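PDB 3E96: dihydrodipicolinate synthase from Bacillus clausii KSM-K16, which probably catalyses the aldolase-type condensation of pyruvate with aspartate semialdehyde to 4-hydroxy-tetrahydrodipicolinate, a step toward lysine. Local coordinates for residues I88-N100 against Y126-F138. Sequence-based numbering, arbitrary orientation.
Sequences IGYATSTAIELGN and YAYFRDIIEALDF
I96 and I132 mark the place where helices 92-100 and 126-136 draw together, the two running roughly parallel at 36° with axes 9.5 Å apart. These are neighbouring outer helices of a TIM barrel, packed side by side around the parallel strands, and the pair illustrates how such a layer is filled by aliphatic branches and fastened at one end by a polar bond. At that end Y128 sends its ring across to the turn before helix 92-100: CG lies anti to the backbone N (chi1 178°), and the OH of Y128 donates to the O of Y90 at 2.6 Å, in the carbonyl plane. CG2 of T92 meets the ring obliquely, 3.5 Å from CD1 of Y128, while CD1 of I132 lies over one face, offset toward the rim. Losing the hydroxyl and ring to an alanine here would probably leave the carbonyl of Y90 without this donor and open a gap beside T92 and I132. The ring of Y90 meets that of Y90 of the second subunit, so the bond joins helix 126-136 to a strand-helix link at the subunit contact.

Farther along, A95 offers only its CB, which sits 3.6 Å from CD1 of I132. G99 has no side chain, and this makes room for L136: its CD1 approaches CA of G99 at 4.0 Å and meets CD1 of I88 tip to tip at 3.8 Å. Through I88 the end of strand 83-88 meets the helix pair from the barrel side. On the outer side I96 reaches over A135, and the packing is tight there, with CD1 of I96 only 3.5 Å from CB of A135.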
ATOM      1  N   ILE B  88       6.360  11.059   4.100  1.00 11.94           N
ATOM      2  CA  ILE B  88       6.960  10.696   2.818  1.00 13.11           C
ATOM      3  C   ILE B  88       6.866   9.181   2.651  1.00 13.77           C
ATOM      4  O   ILE B  88       6.616   8.457   3.622  1.00 14.77           O
ATOM      5  CB  ILE B  88       8.450  11.145   2.722  1.00 12.93           C
ATOM      6  CG1 ILE B  88       9.298  10.430   3.775  1.00 13.18           C
ATOM      7  CG2 ILE B  88       8.552  12.655   2.915  1.00 13.07           C
ATOM      8  CD1 ILE B  88      10.791  10.780   3.689  1.00 13.98           C
ATOM      9  N   GLY B  89       7.050   8.696   1.426  1.00 13.99           N
ATOM     10  CA  GLY B  89       6.956   7.262   1.194  1.00 15.32           C
ATOM     11  C   GLY B  89       7.248   6.845  -0.238  1.00 14.61           C
ATOM     12  O   GLY B  89       7.889   7.591  -0.978  1.00 15.05           O
ATOM     13  N   TYR B  90       6.771   5.656  -0.613  1.00 13.15           N
ATOM     14  CA  TYR B  90       6.953   5.075  -1.947  1.00 13.77           C
ATOM     15  C   TYR B  90       8.359   4.503  -2.145  1.00 14.98           C
ATOM     16  O   TYR B  90       9.044   4.194  -1.173  1.00 16.39           O
ATOM     17  CB  TYR B  90       6.649   6.117  -3.029  1.00 14.02           C
ATOM     18  CG  TYR B  90       5.227   6.632  -2.982  1.00 13.87           C
ATOM     19  CD1 TYR B  90       4.147   5.774  -3.191  1.00 15.94           C
ATOM     20  CD2 TYR B  90       4.960   7.982  -2.739  1.00 15.47           C
ATOM     21  CE1 TYR B  90       2.836   6.244  -3.162  1.00 15.58           C
ATOM     22  CE2 TYR B  90       3.652   8.465  -2.710  1.00 15.62           C
ATOM     23  CZ  TYR B  90       2.596   7.591  -2.923  1.00 15.25           C
ATOM     24  OH  TYR B  90       1.301   8.066  -2.904  1.00 14.94           O
ATOM     25  N   ALA B  91       8.780   4.346  -3.397  1.00 13.51           N
ATOM     26  CA  ALA B  91      10.111   3.817  -3.687  1.00 14.45           C
ATOM     27  C   ALA B  91      11.151   4.690  -2.982  1.00 14.34           C
ATOM     28  O   ALA B  91      10.934   5.888  -2.800  1.00 14.38           O
ATOM     29  CB  ALA B  91      10.354   3.813  -5.197  1.00 13.14           C
ATOM     30  N   THR B  92      12.283   4.104  -2.595  1.00 15.85           N
ATOM     31  CA  THR B  92      13.308   4.873  -1.892  1.00 16.56           C
ATOM     32  C   THR B  92      13.688   6.187  -2.571  1.00 16.67           C
ATOM     33  O   THR B  92      13.771   7.221  -1.909  1.00 16.42           O
ATOM     34  CB  THR B  92      14.593   4.035  -1.648  1.00 19.09           C
ATOM     35  OG1 THR B  92      15.173   3.651  -2.897  1.00 23.12           O
ATOM     36  CG2 THR B  92      14.264   2.792  -0.851  1.00 17.71           C
ATOM     37  N   SER B  93      13.907   6.164  -3.883  1.00 16.66           N
ATOM     38  CA  SER B  93      14.275   7.390  -4.591  1.00 16.11           C
ATOM     39  C   SER B  93      13.155   8.423  -4.477  1.00 15.62           C
ATOM     40  O   SER B  93      13.410   9.615  -4.310  1.00 15.45           O
ATOM     41  CB  SER B  93      14.553   7.102  -6.069  1.00 17.18           C
ATOM     42  OG  SER B  93      13.382   6.664  -6.734  1.00 18.23           O
ATOM     43  N   THR B  94      11.917   7.954  -4.579  1.00 14.44           N
ATOM     44  CA  THR B  94      10.747   8.822  -4.485  1.00 15.02           C
ATOM     45  C   THR B  94      10.627   9.412  -3.078  1.00 14.73           C
ATOM     46  O   THR B  94      10.349  10.600  -2.913  1.00 15.20           O
ATOM     47  CB  THR B  94       9.465   8.037  -4.807  1.00 14.41           C
ATOM     48  OG1 THR B  94       9.583   7.460  -6.112  1.00 14.40           O
ATOM     49  CG2 THR B  94       8.242   8.951  -4.773  1.00 15.35           C
ATOM     50  N   ALA B  95      10.836   8.576  -2.065  1.00 13.36           N
ATOM     51  CA  ALA B  95      10.751   9.036  -0.683  1.00 13.63           C
ATOM     52  C   ALA B  95      11.812  10.108  -0.455  1.00 14.40           C
ATOM     53  O   ALA B  95      11.559  11.121   0.200  1.00 13.69           O
ATOM     54  CB  ALA B  95      10.968   7.868   0.274  1.00 12.45           C
ATOM     55  N   ILE B  96      13.002   9.882  -1.003  1.00 14.79           N
ATOM     56  CA  ILE B  96      14.089  10.839  -0.855  1.00 15.08           C
ATOM     57  C   ILE B  96      13.741  12.150  -1.556  1.00 16.18           C
ATOM     58  O   ILE B  96      14.068  13.226  -1.059  1.00 17.07           O
ATOM     59  CB  ILE B  96      15.410  10.259  -1.411  1.00 15.24           C
ATOM     60  CG1 ILE B  96      15.836   9.064  -0.549  1.00 16.42           C
ATOM     61  CG2 ILE B  96      16.506  11.328  -1.406  1.00 15.19           C
ATOM     62  CD1 ILE B  96      16.973   8.241  -1.133  1.00 18.27           C
ATOM     63  N   GLU B  97      13.071  12.056  -2.703  1.00 16.13           N
ATOM     64  CA  GLU B  97      12.660  13.246  -3.448  1.00 16.76           C
ATOM     65  C   GLU B  97      11.664  14.047  -2.610  1.00 16.46           C
ATOM     66  O   GLU B  97      11.785  15.268  -2.477  1.00 15.72           O
ATOM     67  CB  GLU B  97      12.003  12.851  -4.776  1.00 19.11           C
ATOM     68  CG  GLU B  97      11.546  14.037  -5.619  1.00 23.41           C
ATOM     69  CD  GLU B  97      10.889  13.615  -6.923  1.00 26.55           C
ATOM     70  OE1 GLU B  97      11.484  12.795  -7.653  1.00 29.68           O
ATOM     71  OE2 GLU B  97       9.783  14.107  -7.224  1.00 25.60           O
ATOM     72  N   LEU B  98      10.677  13.354  -2.048  1.00 14.52           N
ATOM     73  CA  LEU B  98       9.672  14.008  -1.211  1.00 15.61           C
ATOM     74  C   LEU B  98      10.322  14.588   0.042  1.00 14.74           C
ATOM     75  O   LEU B  98       9.962  15.674   0.490  1.00 14.43           O
ATOM     76  CB  LEU B  98       8.577  13.012  -0.807  1.00 15.10           C
ATOM     77  CG  LEU B  98       7.552  12.588  -1.863  1.00 14.91           C
ATOM     78  CD1 LEU B  98       6.770  11.383  -1.344  1.00 15.66           C
ATOM     79  CD2 LEU B  98       6.608  13.743  -2.169  1.00 15.16           C
ATOM     80  N   GLY B  99      11.275  13.853   0.608  1.00 15.04           N
ATOM     81  CA  GLY B  99      11.962  14.314   1.804  1.00 14.76           C
ATOM     82  C   GLY B  99      12.765  15.582   1.552  1.00 16.26           C
ATOM     83  O   GLY B  99      12.716  16.529   2.338  1.00 14.64           O
ATOM     84  N   ASN B 100      13.515  15.598   0.457  1.00 16.02           N
ATOM     85  CA  ASN B 100      14.316  16.765   0.112  1.00 18.07           C
ATOM     86  C   ASN B 100      13.411  17.960  -0.193  1.00 18.80           C
ATOM     87  O   ASN B 100      13.774  19.108   0.070  1.00 19.21           O
ATOM     88  CB  ASN B 100      15.215  16.441  -1.084  1.00 19.11           C
ATOM     89  CG  ASN B 100      16.483  15.718  -0.673  1.00 19.98           C
ATOM     90  OD1 ASN B 100      17.029  14.911  -1.427  1.00 23.53           O
ATOM     91  ND2 ASN B 100      16.968  16.017   0.523  1.00 20.50           N
ATOM     92  N   TYR B 126      14.538  -2.819   7.140  1.00 13.16           N
ATOM     93  CA  TYR B 126      15.611  -2.111   7.819  1.00 13.58           C
ATOM     94  C   TYR B 126      16.362  -1.271   6.778  1.00 13.51           C
ATOM     95  O   TYR B 126      16.569  -0.077   6.965  1.00 14.97           O
ATOM     96  CB  TYR B 126      16.577  -3.105   8.463  1.00 15.96           C
ATOM     97  CG  TYR B 126      17.891  -2.471   8.851  1.00 18.03           C
ATOM     98  CD1 TYR B 126      17.990  -1.658   9.980  1.00 18.27           C
ATOM     99  CD2 TYR B 126      19.016  -2.628   8.049  1.00 19.16           C
ATOM    100  CE1 TYR B 126      19.187  -1.012  10.297  1.00 20.72           C
ATOM    101  CE2 TYR B 126      20.212  -1.987   8.350  1.00 20.00           C
ATOM    102  CZ  TYR B 126      20.291  -1.182   9.472  1.00 20.92           C
ATOM    103  OH  TYR B 126      21.472  -0.538   9.754  1.00 22.20           O
ATOM    104  N   ALA B 127      16.768  -1.905   5.683  1.00 13.88           N
ATOM    105  CA  ALA B 127      17.495  -1.215   4.625  1.00 14.41           C
ATOM    106  C   ALA B 127      16.662  -0.078   4.040  1.00 15.37           C
ATOM    107  O   ALA B 127      17.179   1.005   3.767  1.00 14.72           O
ATOM    108  CB  ALA B 127      17.879  -2.203   3.522  1.00 14.90           C
ATOM    109  N   TYR B 128      15.370  -0.331   3.849  1.00 14.15           N
ATOM    110  CA  TYR B 128      14.476   0.683   3.300  1.00 14.72           C
ATOM    111  C   TYR B 128      14.552   1.972   4.114  1.00 13.70           C
ATOM    112  O   TYR B 128      14.840   3.041   3.577  1.00 15.24           O
ATOM    113  CB  TYR B 128      13.032   0.173   3.290  1.00 12.75           C
ATOM    114  CG  TYR B 128      12.040   1.187   2.765  1.00 12.98           C
ATOM    115  CD1 TYR B 128      11.936   1.452   1.401  1.00 14.75           C
ATOM    116  CD2 TYR B 128      11.231   1.911   3.640  1.00 14.59           C
ATOM    117  CE1 TYR B 128      11.048   2.416   0.917  1.00 13.97           C
ATOM    118  CE2 TYR B 128      10.343   2.873   3.173  1.00 13.72           C
ATOM    119  CZ  TYR B 128      10.256   3.122   1.812  1.00 15.25           C
ATOM    120  OH  TYR B 128       9.382   4.082   1.357  1.00 15.13           O
ATOM    121  N   PHE B 129      14.294   1.866   5.414  1.00 13.86           N
ATOM    122  CA  PHE B 129      14.332   3.035   6.282  1.00 14.18           C
ATOM    123  C   PHE B 129      15.739   3.618   6.392  1.00 14.74           C
ATOM    124  O   PHE B 129      15.926   4.834   6.307  1.00 14.27           O
ATOM    125  CB  PHE B 129      13.811   2.678   7.677  1.00 13.50           C
ATOM    126  CG  PHE B 129      12.320   2.456   7.731  1.00 14.38           C
ATOM    127  CD1 PHE B 129      11.440   3.440   7.282  1.00 13.74           C
ATOM    128  CD2 PHE B 129      11.798   1.281   8.259  1.00 14.21           C
ATOM    129  CE1 PHE B 129      10.053   3.258   7.361  1.00 12.80           C
ATOM    130  CE2 PHE B 129      10.415   1.085   8.343  1.00 12.68           C
ATOM    131  CZ  PHE B 129       9.544   2.081   7.893  1.00 12.29           C
ATOM    132  N   ARG B 130      16.726   2.751   6.582  1.00 15.74           N
ATOM    133  CA  ARG B 130      18.102   3.215   6.710  1.00 16.63           C
ATOM    134  C   ARG B 130      18.554   4.023   5.499  1.00 15.49           C
ATOM    135  O   ARG B 130      19.103   5.112   5.653  1.00 16.31           O
ATOM    136  CB  ARG B 130      19.050   2.035   6.900  1.00 19.02           C
ATOM    137  CG  ARG B 130      20.503   2.449   7.079  1.00 22.61           C
ATOM    138  CD  ARG B 130      21.413   1.308   6.678  1.00 26.80           C
ATOM    139  NE  ARG B 130      21.142   0.903   5.301  1.00 29.20           N
ATOM    140  CZ  ARG B 130      21.605  -0.209   4.745  1.00 30.36           C
ATOM    141  NH1 ARG B 130      22.369  -1.033   5.450  1.00 31.64           N
ATOM    142  NH2 ARG B 130      21.296  -0.503   3.488  1.00 30.40           N
ATOM    143  N   ASP B 131      18.325   3.495   4.299  1.00 16.10           N
ATOM    144  CA  ASP B 131      18.739   4.181   3.076  1.00 16.89           C
ATOM    145  C   ASP B 131      18.150   5.579   2.956  1.00 16.97           C
ATOM    146  O   ASP B 131      18.844   6.524   2.576  1.00 16.01           O
ATOM    147  CB  ASP B 131      18.353   3.368   1.836  1.00 19.49           C
ATOM    148  CG  ASP B 131      19.173   2.100   1.685  1.00 22.82           C
ATOM    149  OD1 ASP B 131      20.203   1.960   2.378  1.00 23.11           O
ATOM    150  OD2 ASP B 131      18.787   1.246   0.857  1.00 24.97           O
ATOM    151  N   ILE B 132      16.867   5.712   3.271  1.00 15.45           N
ATOM    152  CA  ILE B 132      16.197   7.004   3.189  1.00 15.97           C
ATOM    153  C   ILE B 132      16.724   7.989   4.230  1.00 16.86           C
ATOM    154  O   ILE B 132      16.986   9.153   3.919  1.00 17.32           O
ATOM    155  CB  ILE B 132      14.672   6.837   3.367  1.00 15.77           C
ATOM    156  CG1 ILE B 132      14.110   6.038   2.186  1.00 16.64           C
ATOM    157  CG2 ILE B 132      13.999   8.208   3.488  1.00 16.46           C
ATOM    158  CD1 ILE B 132      12.677   5.570   2.377  1.00 14.81           C
ATOM    159  N   ILE B 133      16.876   7.526   5.465  1.00 16.00           N
ATOM    160  CA  ILE B 133      17.369   8.390   6.533  1.00 16.31           C
ATOM    161  C   ILE B 133      18.795   8.868   6.248  1.00 17.79           C
ATOM    162  O   ILE B 133      19.102  10.049   6.406  1.00 18.16           O
ATOM    163  CB  ILE B 133      17.331   7.660   7.896  1.00 16.02           C
ATOM    164  CG1 ILE B 133      15.875   7.379   8.281  1.00 13.92           C
ATOM    165  CG2 ILE B 133      18.005   8.506   8.974  1.00 17.24           C
ATOM    166  CD1 ILE B 133      15.722   6.551   9.533  1.00 12.67           C
ATOM    167  N   GLU B 134      19.663   7.960   5.817  1.00 18.25           N
ATOM    168  CA  GLU B 134      21.041   8.347   5.529  1.00 20.05           C
ATOM    169  C   GLU B 134      21.135   9.310   4.350  1.00 20.63           C
ATOM    170  O   GLU B 134      21.921  10.257   4.379  1.00 20.52           O
ATOM    171  CB  GLU B 134      21.910   7.110   5.274  1.00 19.60           C
ATOM    172  CG  GLU B 134      21.936   6.139   6.448  1.00 22.35           C
ATOM    173  CD  GLU B 134      23.040   5.100   6.343  1.00 25.11           C
ATOM    174  OE1 GLU B 134      23.255   4.560   5.239  1.00 28.48           O
ATOM    175  OE2 GLU B 134      23.685   4.809   7.371  1.00 24.90           O
ATOM    176  N   ALA B 135      20.326   9.080   3.319  1.00 19.06           N
ATOM    177  CA  ALA B 135      20.336   9.945   2.144  1.00 19.32           C
ATOM    178  C   ALA B 135      19.828  11.347   2.468  1.00 19.22           C
ATOM    179  O   ALA B 135      20.370  12.346   1.985  1.00 18.69           O
ATOM    180  CB  ALA B 135      19.491   9.330   1.028  1.00 18.69           C
ATOM    181  N   LEU B 136      18.788  11.430   3.292  1.00 18.08           N
ATOM    182  CA  LEU B 136      18.216  12.724   3.643  1.00 19.36           C
ATOM    183  C   LEU B 136      19.039  13.524   4.643  1.00 20.12           C
ATOM    184  O   LEU B 136      19.083  14.752   4.563  1.00 19.37           O
ATOM    185  CB  LEU B 136      16.797  12.550   4.192  1.00 18.36           C
ATOM    186  CG  LEU B 136      15.715  12.119   3.197  1.00 19.69           C
ATOM    187  CD1 LEU B 136      14.389  11.950   3.935  1.00 18.23           C
ATOM    188  CD2 LEU B 136      15.580  13.163   2.088  1.00 19.47           C
ATOM    189  N   ASP B 137      19.676  12.833   5.585  1.00 21.32           N
ATOM    190  CA  ASP B 137      20.475  13.504   6.608  1.00 23.39           C
ATOM    191  C   ASP B 137      19.614  14.629   7.183  1.00 23.41           C
ATOM    192  O   ASP B 137      20.020  15.793   7.232  1.00 22.60           O
ATOM    193  CB  ASP B 137      21.756  14.064   5.981  1.00 27.06           C
ATOM    194  CG  ASP B 137      22.715  14.629   7.013  1.00 30.65           C
ATOM    195  OD1 ASP B 137      22.943  13.960   8.043  1.00 30.86           O
ATOM    196  OD2 ASP B 137      23.250  15.737   6.788  1.00 33.41           O
ATOM    197  N   PHE B 138      18.414  14.258   7.616  1.00 21.00           N
ATOM    198  CA  PHE B 138      17.439  15.200   8.154  1.00 19.67           C
ATOM    199  C   PHE B 138      16.649  14.435   9.223  1.00 18.36           C
ATOM    200  O   PHE B 138      16.470  13.223   9.107  1.00 16.80           O
ATOM    201  CB  PHE B 138      16.519  15.628   7.004  1.00 20.54           C
ATOM    202  CG  PHE B 138      15.617  16.779   7.320  1.00 20.89           C
ATOM    203  CD1 PHE B 138      16.138  18.038   7.599  1.00 23.79           C
ATOM    204  CD2 PHE B 138      14.236  16.619   7.283  1.00 21.91           C
ATOM    205  CE1 PHE B 138      15.297  19.120   7.830  1.00 22.65           C
ATOM    206  CE2 PHE B 138      13.386  17.696   7.512  1.00 23.20           C
ATOM    207  CZ  PHE B 138      13.920  18.949   7.785  1.00 24.51           C
TER